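Side-chain contacts in putative D-lactate dehydrogenase (PDB 4ZGS), which probably reduces pyruvate to D-lactate with NADH in the fermentative metabolism of a green alga's chloroplast: residues Ile189-Ala194 with Asn212-Ala217; Ile196-Gly199 with Lys203-Ala206; Glu141-Leu146 with Thr236-Leu241; Pro132-Glu137 with Asn345-Thr350. All blocks are in the same frame, centred on the assembly; numbering follows the deposited sequence.

Contacts 1, 2 and 3 lie in the NAD-binding Rossmann domain around its parallel sheet, and contact 4 joins it to the rest of the chain. Contacts 1 and 2, about 9 Å apart centre to centre, share helix 188-200, which touches NAD at its start and packs on strand 203-207 near its end. Contact 3, its centre about 13 Å from each of theirs, reaches the same sheet through strand 234-237. It shares helix 136-151 with contact 4, about 17 Å away centre to centre. Along the chain the four enclose one another, contact 4 outermost, then 3, 1 and 2. Contacts 1, 3 and 4 all touch the cofactor.

Contact 1. Residues Ile189-Ala194 with Asn212-Ala217; sequences IGQQAA and NPAVEA. With NAD (nicotinamide-adenine-dinucleotide), chain I.
Q191 reaches across from helix 188-200 to N212, A214 and V215, at the start of the short helix 213-216. Its side chain leaves with CG anti to the backbone N (chi1 -178°) and stays extended through CD, which gives it the length to bridge the two helices. Q191 CB lies 3.6 Å from N212 ND2. Q191 CG passes V215 CG2 at 4.2 Å, the two side chains sliding by in opposite directions. Q191 CD rests on the methyl of A214, and beyond it the amide splits its duties: Q191 NE2 lies 3.4 Å from A214 CB, whereas Q191 OE1 accepts a bond from N212 ND2 at 2.8 Å. That bond is fairly straight (160° at the hydrogen), although the donor is tilted 31° from the carbonyl plane of Q191 and the two amides stand nearly perpendicular. N212 suits its place because an asparagine can both accept and donate. Its OD1 caps the helix by accepting from A214 N at 2.8 Å, while ND2 also donates to T186 O. An alanine in place of Q191 would probably leave N212 ND2 without this acceptor and open a gap over the A214 methyl. At the start of the longer helix I189 N donates to NAD O2N at 2.7 Å, almost in line, and A188 N binds the cofactor too. Backbone amides of a helix N-terminus holding the pyrophosphate after a glycine-rich turn, with G190 in the first turn of the helix, are consistent with the GxGxxG pattern of the Rossmann dinucleotide-binding fold.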
# COMPACT_ATOMS: atom_id res chain seq x y z
N ILE A 189 -26.12 21.31 1.09
CA ILE A 189 -25.19 20.38 0.46
C ILE A 189 -25.76 19.59 -0.74
O ILE A 189 -25.15 19.55 -1.82
CB ILE A 189 -24.67 19.39 1.51
CG1 ILE A 189 -23.79 20.15 2.51
CG2 ILE A 189 -23.90 18.29 0.87
CD1 ILE A 189 -23.47 19.39 3.78
N GLY A 190 -26.93 18.97 -0.56
CA GLY A 190 -27.60 18.27 -1.65
C GLY A 190 -27.84 19.18 -2.86
O GLY A 190 -27.64 18.77 -4.02
N GLN A 191 -28.21 20.43 -2.58
CA GLN A 191 -28.38 21.42 -3.65
C GLN A 191 -27.10 21.54 -4.49
O GLN A 191 -27.17 21.62 -5.73
CB GLN A 191 -28.78 22.79 -3.08
CG GLN A 191 -29.03 23.87 -4.11
CD GLN A 191 -29.34 25.21 -3.46
OE1 GLN A 191 -30.02 25.26 -2.44
NE2 GLN A 191 -28.81 26.28 -4.01
N GLN A 192 -25.94 21.59 -3.82
CA GLN A 192 -24.68 21.69 -4.54
C GLN A 192 -24.39 20.38 -5.28
O GLN A 192 -23.83 20.41 -6.38
CB GLN A 192 -23.53 22.05 -3.61
CG GLN A 192 -23.64 23.44 -2.99
CD GLN A 192 -23.87 24.53 -4.06
OE1 GLN A 192 -23.30 24.49 -5.14
NE2 GLN A 192 -24.73 25.49 -3.75
N ALA A 193 -24.78 19.25 -4.71
CA ALA A 193 -24.45 17.98 -5.33
C ALA A 193 -25.24 17.89 -6.62
O ALA A 193 -24.72 17.54 -7.66
CB ALA A 193 -24.75 16.79 -4.40
N ALA A 194 -26.51 18.26 -6.52
CA ALA A 194 -27.39 18.37 -7.70
C ALA A 194 -26.84 19.35 -8.75
O ALA A 194 -26.79 19.00 -9.93
CB ALA A 194 -28.75 18.78 -7.28
N ASN A 212 -36.62 21.96 -2.94
CA ASN A 212 -35.77 23.15 -2.89
C ASN A 212 -35.89 23.97 -4.18
O ASN A 212 -35.47 23.51 -5.25
CB ASN A 212 -34.32 22.70 -2.65
CG ASN A 212 -33.31 23.84 -2.65
OD1 ASN A 212 -33.53 24.91 -3.22
ND2 ASN A 212 -32.17 23.60 -2.01
N PRO A 213 -36.40 25.21 -4.07
CA PRO A 213 -36.72 26.01 -5.28
C PRO A 213 -35.49 26.25 -6.17
O PRO A 213 -35.63 26.37 -7.38
CB PRO A 213 -37.24 27.34 -4.70
CG PRO A 213 -36.75 27.37 -3.28
CD PRO A 213 -36.64 25.94 -2.82
N ALA A 214 -34.30 26.26 -5.58
CA ALA A 214 -33.06 26.35 -6.33
C ALA A 214 -32.79 25.06 -7.15
O ALA A 214 -32.08 25.08 -8.17
CB ALA A 214 -31.90 26.66 -5.41
N VAL A 215 -33.31 23.94 -6.68
CA VAL A 215 -33.09 22.70 -7.40
C VAL A 215 -34.08 22.66 -8.57
O VAL A 215 -33.73 22.32 -9.70
CB VAL A 215 -33.22 21.46 -6.49
CG1 VAL A 215 -33.11 20.19 -7.32
CG2 VAL A 215 -32.15 21.48 -5.45
N GLU A 216 -35.32 23.04 -8.30
CA GLU A 216 -36.30 23.12 -9.37
C GLU A 216 -35.85 24.08 -10.49
O GLU A 216 -35.94 23.75 -11.66
CB GLU A 216 -37.64 23.55 -8.78
CG GLU A 216 -38.16 22.54 -7.78
CD GLU A 216 -39.52 22.90 -7.22
OE1 GLU A 216 -39.73 24.10 -6.92
OE2 GLU A 216 -40.36 21.98 -7.07
N ALA A 217 -35.28 25.22 -10.11
CA ALA A 217 -34.80 26.20 -11.09
C ALA A 217 -33.59 25.73 -11.89
O ALA A 217 -33.10 26.45 -12.75
CB ALA A 217 -34.49 27.49 -10.40
PA NAD I . -29.54 21.18 5.21
O1A NAD I . -30.55 21.50 6.24
O2A NAD I . -29.64 22.39 4.36
O5B NAD I . -29.90 19.84 4.41
C5B NAD I . -30.79 18.85 4.94
C4B NAD I . -32.00 18.69 4.08
O4B NAD I . -32.57 17.31 4.22
C3B NAD I . -33.07 19.65 4.46
O3B NAD I . -33.55 20.40 3.30
C2B NAD I . -34.18 18.85 4.98
O2B NAD I . -35.44 19.48 4.65
C1B NAD I . -34.05 17.53 4.33
N9A NAD I . -34.73 16.49 4.99
C8A NAD I . -35.28 16.52 6.30
N7A NAD I . -35.89 15.29 6.59
C5A NAD I . -35.74 14.50 5.47
C6A NAD I . -36.10 13.17 5.09
N6A NAD I . -36.81 12.33 5.97
N1A NAD I . -35.78 12.77 3.94
C2A NAD I . -35.17 13.38 3.08
N3A NAD I . -34.76 14.59 3.25
C4A NAD I . -35.00 15.27 4.45
O3 NAD I . -28.07 21.07 5.85
PN NAD I . -26.74 20.78 5.00
O1N NAD I . -25.78 21.91 5.04
O2N NAD I . -27.03 20.66 3.56
O5D NAD I . -26.06 19.43 5.53
C5D NAD I . -25.78 19.20 6.92
C4D NAD I . -25.29 17.81 7.00
O4D NAD I . -23.90 17.72 6.49
C3D NAD I . -25.21 17.30 8.37
O3D NAD I . -26.51 16.89 8.86
C2D NAD I . -24.31 16.16 8.23
O2D NAD I . -25.09 15.00 7.84
C1D NAD I . -23.36 16.51 7.14
N1N NAD I . -22.06 16.73 7.66
C2N NAD I . -20.94 16.13 7.04
C3N NAD I . -19.66 16.33 7.56
C7N NAD I . -18.46 15.67 6.89
O7N NAD I . -18.56 14.57 6.38
N7N NAD I . -17.20 16.32 6.88
C4N NAD I . -19.49 17.14 8.69
C5N NAD I . -20.60 17.74 9.31
C6N NAD I . -21.88 17.54 8.80

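Contact 2. Residues Ile196-Gly199 with Lys203-Ala206; sequences ILKG and KVFA
V204 presses one methyl, CG2, against the helix backbone at L197 and K198, and this single group carries the tight part of the contact. V204 CG2 lies 3.4 Å from K198 N, 3.6 Å from K198 CA and 3.8 Å from L197 C. The methyl therefore sits on the peptide link between the two residues more than on their side chains. Its position follows from the valine torsion: CG1 takes the place trans to the backbone N across the CA-CB bond (chi1 -175°), which leaves CG2 beside that nitrogen. A beta-branched residue is at home in a strand, and here its short, stiff branch lets helix and strand come as near as 5.9 Å between K198 CA and V204 CA. L197 adds its CB, 4.1 Å from V204 CG2, on the buried side, and its side chain also packs on V181 of the neighbouring strand 180-184. V204 likewise touches V183 there and I220 in a loop.

The other side is looser. K198 offers only the root of its side chain, K198 CB being 4.0 Å from V204 CG2; the rest bends at chi2 (71°) and is partly exposed, as suits a long chain ending in a charge. The contact thus passes from a buried aliphatic side to a partly exposed side at K198. Strand 180-184, helix 188-200 and strand 203-207 form a beta-alpha-beta unit, the right-handed crossover that opens the Rossmann dinucleotide-binding fold, and V204 packs its strand against the preceding helix.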
# COMPACT_ATOMS: atom_id res chain seq x y z
N ILE A 196 -23.67 20.39 -9.26
CA ILE A 196 -22.44 19.80 -9.83
C ILE A 196 -22.73 18.62 -10.76
O ILE A 196 -22.19 18.53 -11.89
CB ILE A 196 -21.47 19.32 -8.72
CG1 ILE A 196 -20.93 20.47 -7.87
CG2 ILE A 196 -20.30 18.61 -9.33
CD1 ILE A 196 -20.37 20.01 -6.47
N LEU A 197 -23.59 17.71 -10.31
CA LEU A 197 -23.82 16.50 -11.08
C LEU A 197 -24.61 16.79 -12.38
O LEU A 197 -24.34 16.17 -13.42
CB LEU A 197 -24.51 15.43 -10.20
CG LEU A 197 -23.57 14.74 -9.17
CD1 LEU A 197 -24.31 14.11 -8.00
CD2 LEU A 197 -22.70 13.69 -9.85
N LYS A 198 -25.54 17.75 -12.34
CA LYS A 198 -26.24 18.21 -13.55
C LYS A 198 -25.22 18.84 -14.49
O LYS A 198 -25.25 18.66 -15.69
CB LYS A 198 -27.34 19.23 -13.19
CG LYS A 198 -28.18 19.73 -14.34
CD LYS A 198 -29.08 18.62 -14.81
CE LYS A 198 -30.21 19.10 -15.70
NZ LYS A 198 -31.24 18.01 -15.78
N GLY A 199 -24.28 19.57 -13.90
CA GLY A 199 -23.24 20.24 -14.67
C GLY A 199 -22.34 19.26 -15.37
O GLY A 199 -21.83 19.56 -16.42
N LYS A 203 -28.26 12.95 -15.72
CA LYS A 203 -29.69 13.21 -15.58
C LYS A 203 -29.96 13.10 -14.10
O LYS A 203 -29.99 12.01 -13.53
CB LYS A 203 -30.53 12.20 -16.35
CG LYS A 203 -30.18 12.08 -17.83
CD LYS A 203 -30.93 10.93 -18.44
CE LYS A 203 -30.55 10.72 -19.89
NZ LYS A 203 -31.27 9.54 -20.48
N VAL A 204 -30.20 14.24 -13.46
CA VAL A 204 -30.29 14.26 -12.03
C VAL A 204 -31.74 14.23 -11.59
O VAL A 204 -32.59 14.90 -12.16
CB VAL A 204 -29.58 15.48 -11.46
CG1 VAL A 204 -29.57 15.42 -9.93
CG2 VAL A 204 -28.17 15.55 -12.00
N PHE A 205 -32.03 13.41 -10.59
CA PHE A 205 -33.36 13.37 -10.01
C PHE A 205 -33.16 13.60 -8.53
O PHE A 205 -32.07 13.40 -8.02
CB PHE A 205 -34.07 12.05 -10.32
CG PHE A 205 -34.41 11.89 -11.78
CD1 PHE A 205 -33.44 11.54 -12.70
CD2 PHE A 205 -35.71 12.13 -12.23
CE1 PHE A 205 -33.74 11.42 -14.03
CE2 PHE A 205 -36.02 12.01 -13.57
CZ PHE A 205 -35.03 11.65 -14.47
N ALA A 206 -34.18 14.10 -7.86
CA ALA A 206 -34.04 14.46 -6.46
C ALA A 206 -35.22 13.99 -5.68
O ALA A 206 -36.34 13.90 -6.20
CB ALA A 206 -33.89 15.96 -6.30

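Contact 3. Residues Glu141-Leu146 with Thr236-Leu241; sequences EHAVAL and TLHCPL. With NAD (nicotinamide-adenine-dinucleotide), chain I.
A143 turns its methyl toward the end of strand 234-237 and the loop residue H238 just after it, A143 CB standing 4.1 Å from T236 OG1 and 4.1 Å from H238 CE1. It comes to the histidine ring at the edge, near the ring plane, and the contact is light and buried, with a residue small enough to let the helix pass over both partners. The next shell links those partners. The T236 hydroxyl, swung away from its own backbone N (chi1 174°), accepts from H238 NE2 at 2.6 Å in a bond that is weak because it is strongly bent, 117° at the hydrogen. I189 and A193 of helix 188-200 lie on the same side of the ring plane, and V266 also touches the ring.

Further along the segment, C239 CB lies 3.6 Å from N3A of the NAD adenine, and P240 CG lies 3.8 Å from both NAD O4B, in the adenosine ribose, and NAD C8A. A proline's rigid ring suits a pocket wall, offering an apolar surface with little freedom to move. A glycine in place of P240 would probably uncover this part of the adenosine and set the backbone beside it free to turn.

T236 hydrogen-bonds through its backbone to strand 180-184, and L237 to strand 261-265, so the strand lies between them in the parallel sheet. Helix 136-151 packs on it through A143, while V144 and A145 on the same helix meet F148 of the second subunit.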
# COMPACT_ATOMS: atom_id res chain seq x y z
N GLU A 141 -18.61 18.54 -3.42
CA GLU A 141 -17.52 18.15 -4.30
C GLU A 141 -16.84 16.85 -3.80
O GLU A 141 -16.19 16.16 -4.57
CB GLU A 141 -16.51 19.29 -4.42
CG GLU A 141 -17.08 20.52 -5.12
CD GLU A 141 -16.10 21.67 -5.26
OE1 GLU A 141 -14.93 21.54 -4.84
OE2 GLU A 141 -16.50 22.71 -5.82
N HIS A 142 -16.96 16.51 -2.51
CA HIS A 142 -16.28 15.32 -2.05
C HIS A 142 -17.00 14.05 -2.50
O HIS A 142 -16.37 13.09 -2.94
CB HIS A 142 -16.12 15.33 -0.54
CG HIS A 142 -15.21 14.26 -0.04
ND1 HIS A 142 -13.84 14.36 -0.13
CD2 HIS A 142 -15.46 13.09 0.60
CE1 HIS A 142 -13.29 13.29 0.40
NE2 HIS A 142 -14.25 12.50 0.84
N ALA A 143 -18.32 14.05 -2.36
CA ALA A 143 -19.13 12.96 -2.88
C ALA A 143 -18.91 12.76 -4.39
O ALA A 143 -18.85 11.62 -4.90
CB ALA A 143 -20.58 13.21 -2.59
N VAL A 144 -18.79 13.88 -5.11
CA VAL A 144 -18.60 13.82 -6.55
C VAL A 144 -17.20 13.23 -6.78
O VAL A 144 -16.96 12.51 -7.75
CB VAL A 144 -18.77 15.22 -7.22
CG1 VAL A 144 -18.53 15.13 -8.71
CG2 VAL A 144 -20.16 15.72 -6.98
N ALA A 145 -16.28 13.58 -5.90
CA ALA A 145 -14.91 13.04 -5.95
C ALA A 145 -14.92 11.51 -5.84
O ALA A 145 -14.30 10.82 -6.63
CB ALA A 145 -14.09 13.66 -4.84
N LEU A 146 -15.68 11.00 -4.88
CA LEU A 146 -15.79 9.58 -4.66
C LEU A 146 -16.35 8.95 -5.90
O LEU A 146 -15.95 7.85 -6.29
CB LEU A 146 -16.68 9.28 -3.44
CG LEU A 146 -16.16 9.76 -2.08
CD1 LEU A 146 -17.05 9.27 -0.95
CD2 LEU A 146 -14.73 9.36 -1.86
N THR A 236 -26.80 9.41 -4.06
CA THR A 236 -25.94 10.12 -3.11
C THR A 236 -26.75 10.70 -1.97
O THR A 236 -27.68 11.47 -2.19
CB THR A 236 -25.14 11.22 -3.80
OG1 THR A 236 -24.43 11.96 -2.81
CG2 THR A 236 -26.07 12.20 -4.52
N LEU A 237 -26.42 10.31 -0.74
CA LEU A 237 -27.23 10.67 0.40
C LEU A 237 -26.77 11.99 0.98
O LEU A 237 -25.59 12.14 1.31
CB LEU A 237 -27.15 9.59 1.47
CG LEU A 237 -27.41 8.16 1.01
CD1 LEU A 237 -27.37 7.17 2.21
CD2 LEU A 237 -28.74 8.11 0.27
N HIS A 238 -27.63 13.00 0.95
CA HIS A 238 -27.35 14.24 1.69
C HIS A 238 -28.32 14.64 2.81
O HIS A 238 -28.15 15.70 3.42
CB HIS A 238 -27.16 15.33 0.67
CG HIS A 238 -26.01 15.04 -0.24
ND1 HIS A 238 -24.71 15.32 0.09
CD2 HIS A 238 -25.97 14.37 -1.42
CE1 HIS A 238 -23.91 14.90 -0.88
NE2 HIS A 238 -24.65 14.32 -1.81
N CYS A 239 -29.33 13.83 3.10
CA CYS A 239 -30.28 14.20 4.15
C CYS A 239 -29.65 14.10 5.54
O CYS A 239 -28.68 13.36 5.76
CB CYS A 239 -31.54 13.32 4.09
SG CYS A 239 -31.24 11.51 4.00
N PRO A 240 -30.20 14.86 6.50
CA PRO A 240 -29.79 14.77 7.91
C PRO A 240 -30.25 13.45 8.49
O PRO A 240 -31.09 12.78 7.88
CB PRO A 240 -30.50 15.95 8.57
CG PRO A 240 -31.73 16.13 7.73
CD PRO A 240 -31.30 15.82 6.31
N LEU A 241 -29.73 13.07 9.65
CA LEU A 241 -30.16 11.83 10.24
C LEU A 241 -31.39 12.05 11.12
O LEU A 241 -31.31 12.70 12.17
CB LEU A 241 -29.03 11.21 11.05
CG LEU A 241 -29.31 9.84 11.63
CD1 LEU A 241 -29.68 8.90 10.49
CD2 LEU A 241 -28.06 9.35 12.35
PA NAD I . -29.54 21.18 5.21
O1A NAD I . -30.55 21.50 6.24
O2A NAD I . -29.64 22.39 4.36
O5B NAD I . -29.90 19.84 4.41
C5B NAD I . -30.79 18.85 4.94
C4B NAD I . -32.00 18.69 4.08
O4B NAD I . -32.57 17.31 4.22
C3B NAD I . -33.07 19.65 4.46
O3B NAD I . -33.55 20.40 3.30
C2B NAD I . -34.18 18.85 4.98
O2B NAD I . -35.44 19.48 4.65
C1B NAD I . -34.05 17.53 4.33
N9A NAD I . -34.73 16.49 4.99
C8A NAD I . -35.28 16.52 6.30
N7A NAD I . -35.89 15.29 6.59
C5A NAD I . -35.74 14.50 5.47
C6A NAD I . -36.10 13.17 5.09
N6A NAD I . -36.81 12.33 5.97
N1A NAD I . -35.78 12.77 3.94
C2A NAD I . -35.17 13.38 3.08
N3A NAD I . -34.76 14.59 3.25
C4A NAD I . -35.00 15.27 4.45
O3 NAD I . -28.07 21.07 5.85
PN NAD I . -26.74 20.78 5.00
O1N NAD I . -25.78 21.91 5.04
O2N NAD I . -27.03 20.66 3.56
O5D NAD I . -26.06 19.43 5.53
C5D NAD I . -25.78 19.20 6.92
C4D NAD I . -25.29 17.81 7.00
O4D NAD I . -23.90 17.72 6.49
C3D NAD I . -25.21 17.30 8.37
O3D NAD I . -26.51 16.89 8.86
C2D NAD I . -24.31 16.16 8.23
O2D NAD I . -25.09 15.00 7.84
C1D NAD I . -23.36 16.51 7.14
N1N NAD I . -22.06 16.73 7.66
C2N NAD I . -20.94 16.13 7.04
C3N NAD I . -19.66 16.33 7.56
C7N NAD I . -18.46 15.67 6.89
O7N NAD I . -18.56 14.57 6.38
N7N NAD I . -17.20 16.32 6.88
C4N NAD I . -19.49 17.14 8.69
C5N NAD I . -20.60 17.74 9.31
C6N NAD I . -21.88 17.54 8.80

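Contact 4. Residues Pro132-Glu137 with Asn345-Thr350; sequences PTYSPE and NNICTT. With NAD (nicotinamide-adenine-dinucleotide), chain I.
S135 OG donates to N346 OD1 at 2.8 Å, tying the segment that leads into helix 136-151 to helix 341-359. This is the seam between the two parts of a D-2-hydroxyacid dehydrogenase, the NAD-binding Rossmann domain and the catalytic domain. Helix 341-359 packs through I347 and C348 on F49 of helix 44-57. The donor approaches above the carbonyl plane of N346, 41° out of it. A serine suits this place just before the helix, being short yet able to donate. Next to it, Y134 offers CD1 to I347 CD1 at 3.9 Å, and I347 CG1 is 4.0 Å from Y134 CD1. The isoleucine reaches the ring because its CG1 branch lies beside its own backbone N (chi1 -69°).

Two outside groups hold the tyrosine: A111 N is hydrogen-bonded to its hydroxyl, and F338 meets its ring with the planes about 45° apart. Nearby, E137 forms a salt bridge with R177 of the second subunit. On the cofactor side the Y134 ring turns its edge to the nicotinamide; CE2 comes unusually close, by an amount that is doubtful, and Y134 OH lies 3.9 Å from NAD C5N.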
# COMPACT_ATOMS: atom_id res chain seq x y z
N PRO A 132 -21.96 26.31 12.88
CA PRO A 132 -23.05 25.52 12.29
C PRO A 132 -22.91 25.17 10.79
O PRO A 132 -23.50 24.17 10.38
CB PRO A 132 -24.28 26.39 12.54
CG PRO A 132 -23.76 27.77 12.68
CD PRO A 132 -22.35 27.69 13.19
N THR A 133 -22.14 25.91 9.99
CA THR A 133 -22.03 25.56 8.57
C THR A 133 -20.64 25.68 7.95
O THR A 133 -19.99 26.73 7.99
CB THR A 133 -23.03 26.37 7.71
OG1 THR A 133 -23.03 27.74 8.15
CG2 THR A 133 -24.44 25.81 7.85
N TYR A 134 -20.20 24.56 7.38
CA TYR A 134 -19.07 24.46 6.46
C TYR A 134 -19.54 24.82 5.03
O TYR A 134 -20.73 24.72 4.75
CB TYR A 134 -18.48 23.04 6.46
CG TYR A 134 -18.50 22.34 7.80
CD1 TYR A 134 -18.16 23.00 8.98
CD2 TYR A 134 -18.84 21.00 7.88
CE1 TYR A 134 -18.18 22.34 10.21
CE2 TYR A 134 -18.86 20.33 9.10
CZ TYR A 134 -18.53 21.00 10.26
OH TYR A 134 -18.56 20.31 11.45
N SER A 135 -18.62 25.22 4.15
CA SER A 135 -18.94 25.44 2.73
C SER A 135 -19.56 24.22 2.09
O SER A 135 -18.92 23.20 1.98
CB SER A 135 -17.70 25.80 1.91
OG SER A 135 -16.99 26.89 2.46
N PRO A 136 -20.80 24.34 1.64
CA PRO A 136 -21.56 23.20 1.12
C PRO A 136 -20.92 22.66 -0.17
O PRO A 136 -21.12 21.50 -0.53
CB PRO A 136 -22.95 23.81 0.85
CG PRO A 136 -22.70 25.28 0.71
CD PRO A 136 -21.57 25.58 1.65
N GLU A 137 -20.17 23.51 -0.87
CA GLU A 137 -19.39 23.05 -2.00
C GLU A 137 -18.35 22.01 -1.63
O GLU A 137 -18.15 21.05 -2.38
CB GLU A 137 -18.67 24.22 -2.69
CG GLU A 137 -19.55 25.04 -3.55
CD GLU A 137 -20.24 26.10 -2.78
OE1 GLU A 137 -20.12 26.07 -1.52
OE2 GLU A 137 -20.96 26.91 -3.43
N ASN A 345 -11.29 27.82 6.73
CA ASN A 345 -11.29 29.27 6.85
C ASN A 345 -12.61 29.78 7.42
O ASN A 345 -12.59 30.52 8.37
CB ASN A 345 -10.95 29.91 5.51
CG ASN A 345 -9.48 29.75 5.16
OD1 ASN A 345 -8.65 29.57 6.05
ND2 ASN A 345 -9.16 29.79 3.87
N ASN A 346 -13.73 29.32 6.90
CA ASN A 346 -15.03 29.63 7.47
C ASN A 346 -15.02 29.29 8.96
O ASN A 346 -15.39 30.10 9.81
CB ASN A 346 -16.14 28.83 6.78
CG ASN A 346 -16.37 29.23 5.32
OD1 ASN A 346 -17.17 28.61 4.62
ND2 ASN A 346 -15.66 30.26 4.86
N ILE A 347 -14.54 28.08 9.26
CA ILE A 347 -14.47 27.58 10.62
C ILE A 347 -13.59 28.45 11.51
O ILE A 347 -14.00 28.80 12.61
CB ILE A 347 -13.93 26.13 10.64
CG1 ILE A 347 -14.94 25.16 10.03
CG2 ILE A 347 -13.58 25.71 12.06
CD1 ILE A 347 -14.42 23.75 9.88
N CYS A 348 -12.40 28.82 11.04
CA CYS A 348 -11.50 29.66 11.84
C CYS A 348 -12.12 31.03 12.09
O CYS A 348 -12.21 31.48 13.25
CB CYS A 348 -10.12 29.84 11.18
SG CYS A 348 -8.97 30.95 11.96
N THR A 349 -12.54 31.70 11.02
CA THR A 349 -13.03 33.07 11.15
C THR A 349 -14.34 33.12 11.95
O THR A 349 -14.52 34.00 12.77
CB THR A 349 -13.23 33.71 9.81
OG1 THR A 349 -14.45 33.24 9.26
CG2 THR A 349 -12.10 33.38 8.90
N THR A 350 -15.22 32.12 11.77
CA THR A 350 -16.44 32.07 12.55
C THR A 350 -16.20 31.83 14.03
O THR A 350 -16.90 32.41 14.87
CB THR A 350 -17.39 30.96 12.06
OG1 THR A 350 -17.95 31.33 10.79
CG2 THR A 350 -18.54 30.76 13.06
PA NAD I . -29.54 21.18 5.21
O1A NAD I . -30.55 21.50 6.24
O2A NAD I . -29.64 22.39 4.36
O5B NAD I . -29.90 19.84 4.41
C5B NAD I . -30.79 18.85 4.94
C4B NAD I . -32.00 18.69 4.08
O4B NAD I . -32.57 17.31 4.22
C3B NAD I . -33.07 19.65 4.46
O3B NAD I . -33.55 20.40 3.30
C2B NAD I . -34.18 18.85 4.98
O2B NAD I . -35.44 19.48 4.65
C1B NAD I . -34.05 17.53 4.33
N9A NAD I . -34.73 16.49 4.99
C8A NAD I . -35.28 16.52 6.30
N7A NAD I . -35.89 15.29 6.59
C5A NAD I . -35.74 14.50 5.47
C6A NAD I . -36.10 13.17 5.09
N6A NAD I . -36.81 12.33 5.97
N1A NAD I . -35.78 12.77 3.94
C2A NAD I . -35.17 13.38 3.08
N3A NAD I . -34.76 14.59 3.25
C4A NAD I . -35.00 15.27 4.45
O3 NAD I . -28.07 21.07 5.85
PN NAD I . -26.74 20.78 5.00
O1N NAD I . -25.78 21.91 5.04
O2N NAD I . -27.03 20.66 3.56
O5D NAD I . -26.06 19.43 5.53
C5D NAD I . -25.78 19.20 6.92
C4D NAD I . -25.29 17.81 7.00
O4D NAD I . -23.90 17.72 6.49
C3D NAD I . -25.21 17.30 8.37
O3D NAD I . -26.51 16.89 8.86
C2D NAD I . -24.31 16.16 8.23
O2D NAD I . -25.09 15.00 7.84
C1D NAD I . -23.36 16.51 7.14
N1N NAD I . -22.06 16.73 7.66
C2N NAD I . -20.94 16.13 7.04
C3N NAD I . -19.66 16.33 7.56
C7N NAD I . -18.46 15.67 6.89
O7N NAD I . -18.56 14.57 6.38
N7N NAD I . -17.20 16.32 6.88
C4N NAD I . -19.49 17.14 8.69
C5N NAD I . -20.60 17.74 9.31
C6N NAD I . -21.88 17.54 8.80